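Local atomic coordinates of type I polyketide synthase PikAII (Streptomyces venezuelae, PDB entry 3QP9), a protein that carries a C2-type ketoreductase domain with a Rossmann fold, which probably acts in epimerization of polyketide intermediates rather than in their reduction. Residues Val439-Thr450 with Pro465-Leu475; Pro342-Pro350 with Arg393-Ser401. All blocks are in the same frame, centred on the assembly; numbering follows the deposited sequence.

Interaction 1: Val439-Thr450 with Pro465-Leu475; sequences VAWSPWEGSRVT and PLAPATALTAL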
loop_
_atom_site.group_PDB
_atom_site.type_symbol
_atom_site.label_atom_id
_atom_site.label_comp_id
_atom_site.label_asym_id
_atom_site.label_seq_id
_atom_site.Cartn_x
_atom_site.Cartn_y
_atom_site.Cartn_z
ATOM N N VAL A 439 7.717 5.345 4.950
ATOM C CA VAL A 439 8.921 4.732 4.382
ATOM C C VAL A 439 8.712 3.224 4.099
ATOM O O VAL A 439 8.408 2.421 5.008
ATOM C CB VAL A 439 10.133 4.922 5.287
ATOM C CG1 VAL A 439 11.312 4.303 4.647
ATOM C CG2 VAL A 439 10.443 6.497 5.482
ATOM N N ALA A 440 8.886 2.804 2.841
ATOM C CA ALA A 440 8.632 1.378 2.506
ATOM C C ALA A 440 9.963 0.660 2.570
ATOM O O ALA A 440 10.787 0.843 1.740
ATOM C CB ALA A 440 8.068 1.273 1.119
ATOM N N TRP A 441 10.138 -0.249 3.509
ATOM C CA TRP A 441 11.415 -0.892 3.768
ATOM C C TRP A 441 11.482 -2.285 3.221
ATOM O O TRP A 441 10.473 -3.018 3.137
ATOM C CB TRP A 441 11.587 -1.053 5.262
ATOM C CG TRP A 441 11.641 0.232 6.066
ATOM C CD1 TRP A 441 10.625 0.772 6.836
ATOM C CD2 TRP A 441 12.813 1.026 6.354
ATOM N NE1 TRP A 441 11.081 1.884 7.505
ATOM C CE2 TRP A 441 12.428 2.023 7.283
ATOM C CE3 TRP A 441 14.145 0.960 5.932
ATOM C CZ2 TRP A 441 13.344 3.015 7.784
ATOM C CZ3 TRP A 441 15.085 1.910 6.459
ATOM C CH2 TRP A 441 14.659 2.953 7.311
ATOM N N SER A 442 12.686 -2.671 2.823
ATOM C CA SER A 442 12.938 -4.054 2.627
ATOM C C SER A 442 13.282 -4.621 3.986
ATOM O O SER A 442 13.585 -3.869 4.889
ATOM C CB SER A 442 14.071 -4.270 1.573
ATOM O OG SER A 442 15.289 -3.781 2.030
ATOM N N PRO A 443 13.232 -5.966 4.154
ATOM C CA PRO A 443 13.451 -6.471 5.528
ATOM C C PRO A 443 14.786 -6.155 6.171
ATOM O O PRO A 443 15.831 -6.242 5.539
ATOM C CB PRO A 443 13.326 -8.019 5.343
ATOM C CG PRO A 443 12.284 -8.172 4.212
ATOM C CD PRO A 443 12.694 -6.998 3.263
ATOM N N TRP A 444 14.746 -5.907 7.477
ATOM C CA TRP A 444 15.936 -5.637 8.296
ATOM C C TRP A 444 16.549 -6.932 8.819
ATOM O O TRP A 444 15.827 -7.883 9.130
ATOM C CB TRP A 444 15.506 -4.871 9.502
ATOM C CG TRP A 444 15.115 -3.423 9.226
ATOM C CD1 TRP A 444 14.477 -2.906 8.088
ATOM C CD2 TRP A 444 15.249 -2.325 10.132
ATOM N NE1 TRP A 444 14.252 -1.558 8.262
ATOM C CE2 TRP A 444 14.714 -1.176 9.487
ATOM C CE3 TRP A 444 15.780 -2.198 11.431
ATOM C CZ2 TRP A 444 14.687 0.100 10.097
ATOM C CZ3 TRP A 444 15.772 -0.924 12.032
ATOM C CH2 TRP A 444 15.214 0.207 11.368
ATOM N N GLU A 445 17.867 -6.932 8.931
ATOM C CA GLU A 445 18.588 -8.018 9.621
ATOM C C GLU A 445 17.906 -8.413 10.906
ATOM O O GLU A 445 17.356 -7.567 11.638
ATOM C CB GLU A 445 20.010 -7.604 9.957
ATOM C CG GLU A 445 20.977 -7.615 8.806
ATOM C CD GLU A 445 22.388 -7.238 9.224
ATOM O OE1 GLU A 445 23.290 -7.423 8.374
ATOM O OE2 GLU A 445 22.602 -6.716 10.361
ATOM N N GLY A 446 17.967 -9.710 11.181
ATOM C CA GLY A 446 17.425 -10.243 12.396
ATOM C C GLY A 446 15.939 -10.529 12.266
ATOM O O GLY A 446 15.413 -11.319 13.047
ATOM N N SER A 447 15.242 -9.900 11.309
ATOM C CA SER A 447 13.794 -10.058 11.282
ATOM C C SER A 447 13.401 -11.422 10.716
ATOM O O SER A 447 14.191 -12.057 9.984
ATOM C CB SER A 447 13.097 -8.910 10.539
ATOM O OG SER A 447 13.203 -9.122 9.160
ATOM N N ARG A 448 12.182 -11.864 11.052
ATOM C CA ARG A 448 11.722 -13.249 10.798
ATOM C C ARG A 448 11.936 -13.721 9.347
ATOM O O ARG A 448 12.519 -14.777 9.136
ATOM C CB ARG A 448 10.236 -13.361 11.157
ATOM C CG ARG A 448 9.790 -14.682 11.777
ATOM C CD ARG A 448 8.465 -14.488 12.567
ATOM N NE ARG A 448 8.506 -13.354 13.526
ATOM C CZ ARG A 448 7.450 -12.605 13.884
ATOM N NH1 ARG A 448 6.242 -12.843 13.356
ATOM N NH2 ARG A 448 7.606 -11.587 14.751
ATOM N N VAL A 449 11.492 -12.936 8.356
ATOM C CA VAL A 449 11.646 -13.300 6.937
ATOM C C VAL A 449 13.087 -13.441 6.485
ATOM O O VAL A 449 13.338 -13.951 5.416
ATOM C CB VAL A 449 11.021 -12.276 5.922
ATOM C CG1 VAL A 449 9.525 -12.476 5.740
ATOM C CG2 VAL A 449 11.416 -10.827 6.262
ATOM N N THR A 450 14.033 -12.949 7.254
ATOM C CA THR A 450 15.397 -13.098 6.836
ATOM C C THR A 450 15.922 -14.476 7.299
ATOM O O THR A 450 17.043 -14.809 6.995
ATOM C CB THR A 450 16.285 -11.927 7.331
ATOM O OG1 THR A 450 16.241 -11.893 8.751
ATOM C CG2 THR A 450 15.737 -10.582 6.794
ATOM N N PRO A 465 19.378 -8.267 3.645
ATOM C CA PRO A 465 18.808 -7.627 4.843
ATOM C C PRO A 465 19.576 -6.406 5.286
ATOM O O PRO A 465 20.827 -6.375 5.190
ATOM C CB PRO A 465 18.903 -8.704 5.929
ATOM C CG PRO A 465 19.047 -10.040 5.142
ATOM C CD PRO A 465 19.213 -9.751 3.707
ATOM N N LEU A 466 18.800 -5.394 5.696
ATOM C CA LEU A 466 19.348 -4.081 6.072
ATOM C C LEU A 466 19.996 -4.128 7.438
ATOM O O LEU A 466 19.328 -4.445 8.427
ATOM C CB LEU A 466 18.247 -2.992 6.076
ATOM C CG LEU A 466 17.853 -2.243 4.805
ATOM C CD1 LEU A 466 18.209 -2.900 3.451
ATOM C CD2 LEU A 466 16.460 -1.429 4.829
ATOM N N ALA A 467 21.255 -3.693 7.529
ATOM C CA ALA A 467 21.781 -3.462 8.921
ATOM C C ALA A 467 20.989 -2.298 9.580
ATOM O O ALA A 467 20.668 -1.310 8.928
ATOM C CB ALA A 467 23.238 -3.182 8.954
ATOM N N PRO A 468 20.630 -2.480 10.859
ATOM C CA PRO A 468 19.752 -1.590 11.608
ATOM C C PRO A 468 20.356 -0.194 11.668
ATOM O O PRO A 468 19.667 0.778 11.365
ATOM C CB PRO A 468 19.659 -2.270 12.994
ATOM C CG PRO A 468 19.717 -3.755 12.619
ATOM C CD PRO A 468 20.704 -3.836 11.468
ATOM N N ALA A 469 21.640 -0.116 11.955
ATOM C CA ALA A 469 22.339 1.160 11.995
ATOM C C ALA A 469 22.277 1.963 10.682
ATOM O O ALA A 469 22.041 3.200 10.695
ATOM C CB ALA A 469 23.822 0.901 12.355
ATOM N N THR A 470 22.649 1.294 9.579
ATOM C CA THR A 470 22.559 1.845 8.244
ATOM C C THR A 470 21.130 2.250 7.858
ATOM O O THR A 470 20.942 3.362 7.351
ATOM C CB THR A 470 23.126 0.853 7.226
ATOM O OG1 THR A 470 24.416 0.504 7.704
ATOM C CG2 THR A 470 23.275 1.478 5.858
ATOM N N ALA A 471 20.160 1.389 8.150
ATOM C CA ALA A 471 18.752 1.659 7.858
ATOM C C ALA A 471 18.325 2.918 8.615
ATOM O O ALA A 471 17.613 3.779 8.082
ATOM C CB ALA A 471 17.851 0.442 8.247
ATOM N N LEU A 472 18.725 3.042 9.880
ATOM C CA LEU A 472 18.226 4.186 10.645
ATOM C C LEU A 472 18.892 5.450 10.134
ATOM O O LEU A 472 18.296 6.493 10.173
ATOM C CB LEU A 472 18.424 4.043 12.171
ATOM C CG LEU A 472 17.483 3.018 12.788
ATOM C CD1 LEU A 472 17.938 2.535 14.207
ATOM C CD2 LEU A 472 16.046 3.560 12.801
ATOM N N THR A 473 20.135 5.371 9.660
ATOM C CA THR A 473 20.759 6.551 9.060
ATOM C C THR A 473 19.999 6.913 7.767
ATOM O O THR A 473 19.771 8.068 7.504
ATOM C CB THR A 473 22.286 6.301 8.800
ATOM O OG1 THR A 473 22.908 6.050 10.051
ATOM C CG2 THR A 473 22.971 7.552 8.160
ATOM N N ALA A 474 19.576 5.908 6.992
ATOM C CA ALA A 474 18.825 6.182 5.767
ATOM C C ALA A 474 17.498 6.842 6.125
ATOM O O ALA A 474 17.060 7.774 5.465
ATOM C CB ALA A 474 18.612 4.891 5.000
ATOM N N LEU A 475 16.901 6.412 7.238
ATOM C CA LEU A 475 15.616 6.993 7.697
ATOM C C LEU A 475 15.819 8.463 8.034
ATOM O O LEU A 475 15.064 9.337 7.601
ATOM C CB LEU A 475 15.163 6.209 8.933
ATOM C CG LEU A 475 13.867 6.788 9.540
ATOM C CD1 LEU A 475 12.619 6.780 8.610
ATOM C CD2 LEU A 475 13.645 5.919 10.807
#
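A471 drives its methyl group against two tryptophans, W441 at the end of strand 439-441 and W444 in the loop that follows. Its CB stands over one face of the W444 six-membered ring, a CH-pi contact 3.9 Å from the centroid and 22° off the normal, and also meets W441 CZ3. The CB bond of W444 leads away, but CG anti to the carbonyl carbon (chi1 -72°) brings the indole back to A471. W441 lies edge-on: L475 CB touches CH2 in the ring plane, and A471 O lies 3.2 Å from W441 CH2. On one face of the W441 indole sits W444 NE1, on the opposite face V439 CG1. L466 reaches CD2 to the rim at W441 CE3 (3.5 Å), while L472 CD2 meets the edge of W444 at CH2.

A single backbone bridge between W444 and L466 joins the two chains beside these groups. L466 N donates to P443 O at 3.1 Å, on a lone pair, and E445 N returns a bond to L466 O at 2.9 Å, 42° out of that carbonyl's plane. E445 CG packs on P465 CB, and OE2 lies beside P468 CD. Farther out, A263 of helix 262-274 packs on W444.

Mainly apolar, with a few polar atoms at its margins, the contact seats helix 468-481 on indole rims and faces at the end of a ketoreductase strand.

Interaction 2: Pro342-Pro350 with Arg393-Ser401; sequences PLSAVLHLP and RPPVLVLFS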
loop_
_atom_site.group_PDB
_atom_site.type_symbol
_atom_site.label_atom_id
_atom_site.label_comp_id
_atom_site.label_asym_id
_atom_site.label_seq_id
_atom_site.Cartn_x
_atom_site.Cartn_y
_atom_site.Cartn_z
ATOM N N PRO A 342 5.866 18.856 24.372
ATOM C CA PRO A 342 4.748 18.315 23.524
ATOM C C PRO A 342 5.229 17.314 22.480
ATOM O O PRO A 342 6.412 17.291 22.123
ATOM C CB PRO A 342 4.175 19.555 22.818
ATOM C CG PRO A 342 4.849 20.728 23.439
ATOM C CD PRO A 342 6.023 20.320 24.261
ATOM N N LEU A 343 4.290 16.532 21.968
ATOM C CA LEU A 343 4.595 15.614 20.897
ATOM C C LEU A 343 5.326 16.302 19.668
ATOM O O LEU A 343 4.814 17.236 19.079
ATOM C CB LEU A 343 3.272 14.934 20.502
ATOM C CG LEU A 343 3.159 13.493 20.067
ATOM C CD1 LEU A 343 2.335 13.396 18.767
ATOM C CD2 LEU A 343 4.476 12.848 19.940
ATOM N N SER A 344 6.524 15.816 19.337
ATOM C CA SER A 344 7.392 16.329 18.273
ATOM C C SER A 344 7.382 15.355 17.056
ATOM O O SER A 344 7.458 15.786 15.901
ATOM C CB SER A 344 8.826 16.433 18.799
ATOM O OG SER A 344 9.660 16.944 17.842
ATOM N N ALA A 345 7.355 14.050 17.306
ATOM C CA ALA A 345 7.406 13.106 16.223
ATOM C C ALA A 345 6.902 11.765 16.673
ATOM O O ALA A 345 7.035 11.399 17.837
ATOM C CB ALA A 345 8.855 12.986 15.600
ATOM N N VAL A 346 6.347 11.018 15.738
ATOM C CA VAL A 346 5.890 9.661 16.007
ATOM C C VAL A 346 6.568 8.657 15.028
ATOM O O VAL A 346 6.556 8.916 13.786
ATOM C CB VAL A 346 4.318 9.584 15.852
ATOM C CG1 VAL A 346 3.845 8.139 16.006
ATOM C CG2 VAL A 346 3.677 10.351 16.863
ATOM N N LEU A 347 7.183 7.572 15.551
ATOM C CA LEU A 347 7.731 6.524 14.762
ATOM C C LEU A 347 6.820 5.346 14.950
ATOM O O LEU A 347 6.800 4.746 16.009
ATOM C CB LEU A 347 9.208 6.090 15.060
ATOM C CG LEU A 347 10.171 7.275 14.953
ATOM C CD1 LEU A 347 11.655 6.751 15.074
ATOM C CD2 LEU A 347 10.021 7.956 13.606
ATOM N N HIS A 348 6.017 5.082 13.929
ATOM C CA HIS A 348 5.029 4.016 14.034
ATOM C C HIS A 348 5.449 2.705 13.392
ATOM O O HIS A 348 5.550 2.657 12.182
ATOM C CB HIS A 348 3.619 4.451 13.565
ATOM C CG HIS A 348 2.578 3.390 13.821
ATOM N ND1 HIS A 348 1.658 2.992 12.869
ATOM C CD2 HIS A 348 2.333 2.633 14.919
ATOM C CE1 HIS A 348 0.878 2.046 13.376
ATOM N NE2 HIS A 348 1.276 1.797 14.620
ATOM N N LEU A 349 5.652 1.651 14.197
ATOM C CA LEU A 349 6.187 0.373 13.712
ATOM C C LEU A 349 5.155 -0.698 14.005
ATOM O O LEU A 349 5.197 -1.305 15.073
ATOM C CB LEU A 349 7.551 0.003 14.340
ATOM C CG LEU A 349 8.715 0.923 13.951
ATOM C CD1 LEU A 349 8.701 2.231 14.796
ATOM C CD2 LEU A 349 10.100 0.139 14.135
ATOM N N PRO A 350 4.176 -0.869 13.096
ATOM C CA PRO A 350 3.141 -1.861 13.338
ATOM C C PRO A 350 3.675 -3.259 13.307
ATOM O O PRO A 350 4.704 -3.518 12.677
ATOM C CB PRO A 350 2.134 -1.630 12.205
ATOM C CG PRO A 350 2.896 -0.946 11.124
ATOM C CD PRO A 350 3.849 -0.038 11.908
ATOM N N ARG A 393 3.109 23.585 16.221
ATOM C CA ARG A 393 3.913 22.885 15.188
ATOM C C ARG A 393 3.355 21.493 14.876
ATOM O O ARG A 393 3.089 20.754 15.804
ATOM C CB ARG A 393 5.393 22.772 15.620
ATOM C CG ARG A 393 6.190 21.753 14.801
ATOM C CD ARG A 393 7.725 21.778 15.076
ATOM N NE ARG A 393 8.482 20.598 14.553
ATOM C CZ ARG A 393 8.235 19.290 14.821
ATOM N NH1 ARG A 393 7.221 18.935 15.607
ATOM N NH2 ARG A 393 9.038 18.327 14.314
ATOM N N PRO A 394 3.195 21.128 13.566
ATOM C CA PRO A 394 2.744 19.741 13.307
ATOM C C PRO A 394 3.780 18.715 13.752
ATOM O O PRO A 394 4.944 18.781 13.362
ATOM C CB PRO A 394 2.549 19.676 11.779
ATOM C CG PRO A 394 2.985 21.009 11.204
ATOM C CD PRO A 394 3.626 21.816 12.327
ATOM N N PRO A 395 3.370 17.749 14.548
ATOM C CA PRO A 395 4.280 16.642 14.773
ATOM C C PRO A 395 4.496 15.907 13.424
ATOM O O PRO A 395 3.626 15.965 12.553
ATOM C CB PRO A 395 3.524 15.763 15.754
ATOM C CG PRO A 395 2.280 16.622 16.181
ATOM C CD PRO A 395 2.006 17.433 14.944
ATOM N N VAL A 396 5.653 15.266 13.237
ATOM C CA VAL A 396 5.900 14.373 12.125
ATOM C C VAL A 396 5.392 12.931 12.461
ATOM O O VAL A 396 5.758 12.343 13.513
ATOM C CB VAL A 396 7.461 14.361 11.879
ATOM C CG1 VAL A 396 8.037 12.970 11.556
ATOM C CG2 VAL A 396 7.923 15.533 10.970
ATOM N N LEU A 397 4.629 12.339 11.560
ATOM C CA LEU A 397 4.145 11.005 11.723
ATOM C C LEU A 397 4.801 10.132 10.648
ATOM O O LEU A 397 4.570 10.353 9.414
ATOM C CB LEU A 397 2.628 10.974 11.592
ATOM C CG LEU A 397 1.998 9.547 11.587
ATOM C CD1 LEU A 397 2.137 8.710 12.924
ATOM C CD2 LEU A 397 0.527 9.686 11.301
ATOM N N VAL A 398 5.659 9.215 11.098
ATOM C CA VAL A 398 6.428 8.412 10.277
ATOM C C VAL A 398 5.898 7.007 10.354
ATOM O O VAL A 398 5.918 6.354 11.409
ATOM C CB VAL A 398 7.942 8.420 10.706
ATOM C CG1 VAL A 398 8.767 7.591 9.729
ATOM C CG2 VAL A 398 8.408 9.849 10.799
ATOM N N LEU A 399 5.372 6.530 9.220
ATOM C CA LEU A 399 4.873 5.130 9.063
ATOM C C LEU A 399 5.883 4.186 8.455
ATOM O O LEU A 399 6.521 4.462 7.376
ATOM C CB LEU A 399 3.622 5.210 8.150
ATOM C CG LEU A 399 2.644 6.313 8.574
ATOM C CD1 LEU A 399 1.319 6.319 7.621
ATOM C CD2 LEU A 399 2.185 6.081 10.046
ATOM N N PHE A 400 6.055 3.048 9.106
ATOM C CA PHE A 400 6.912 1.983 8.576
ATOM C C PHE A 400 6.063 1.063 7.702
ATOM O O PHE A 400 5.270 0.297 8.207
ATOM C CB PHE A 400 7.593 1.187 9.736
ATOM C CG PHE A 400 8.854 1.856 10.276
ATOM C CD1 PHE A 400 8.916 3.211 10.473
ATOM C CD2 PHE A 400 9.996 1.101 10.584
ATOM C CE1 PHE A 400 10.085 3.801 10.961
ATOM C CE2 PHE A 400 11.182 1.705 11.053
ATOM C CZ PHE A 400 11.252 3.009 11.232
ATOM N N SER A 401 6.285 1.163 6.375
ATOM C CA SER A 401 5.623 0.346 5.409
ATOM C C SER A 401 6.658 -0.648 4.861
ATOM O O SER A 401 7.716 -0.898 5.480
ATOM C CB SER A 401 5.049 1.296 4.334
ATOM O OG SER A 401 4.529 0.665 3.166
#
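L349 lies alongside F400, both side chains pointing the same way, with L349 CG over one face of the phenyl ring, 3.8 Å from its centroid and 17° off the normal. L349 CD2 continues over the rim to F400 CE2. With CG anti to its carbonyl carbon (chi1 -83°), F400 turns its ring beneath this leucine. Two further pairs lie side by side along the parallel strands. L347 CD2 rests on V398 CB at 3.6 Å on the face that also carries A345 and V396; on the other face, V346 CG1 meets L397 CD1. On that second face H348 CB also approaches L399 CD2. Helix 262-274 covers L347 and L349, whereas helix 363-386 packs on H348 and L399.

Between the side chains run the parallel-sheet bonds, among them V346 N to V396 O (2.7 Å) and H348 N to V398 O (2.8 Å). At the opening of the ladder, S344 O is shared. V396 N reaches it from above the carbonyl plane, and R393 NH1 binds a lone pair of S344 O at 3.2 Å, with that oxygen in the guanidinium plane; NH2 adds a weak bond. The extended chain of R393 carries the guanidinium to this carbonyl, while S344 OG is bonded to Q249 N.

The chemistry is thus that of a Rossmann-fold interior, largely apolar on both faces, with H348 among the aliphatic residues of one and an arginine adding charged donors where the strands begin.

In the fold
Interaction 2 precedes interaction 1 along the chain, and their centres lie about 18 Å apart. Strand 435-441 joins them: it neighbours strand 396-402, which in turn neighbours 343-348, all parallel, as expected for the Rossmann fold of a ketoreductase. V439 ties the two directly, its O probably accepting from S401 N and its N probably donating to L399 O, both at 2.8 Å. Side chains meet as well, with F400 packing against W441 and L475. Interaction 2 lies within the sheet, whereas interaction 1 links the end of strand 435-441 to helix 468-481. Together they connect three adjacent parallel strands of the ketoreductase Rossmann core to helices 262-274 and 468-481.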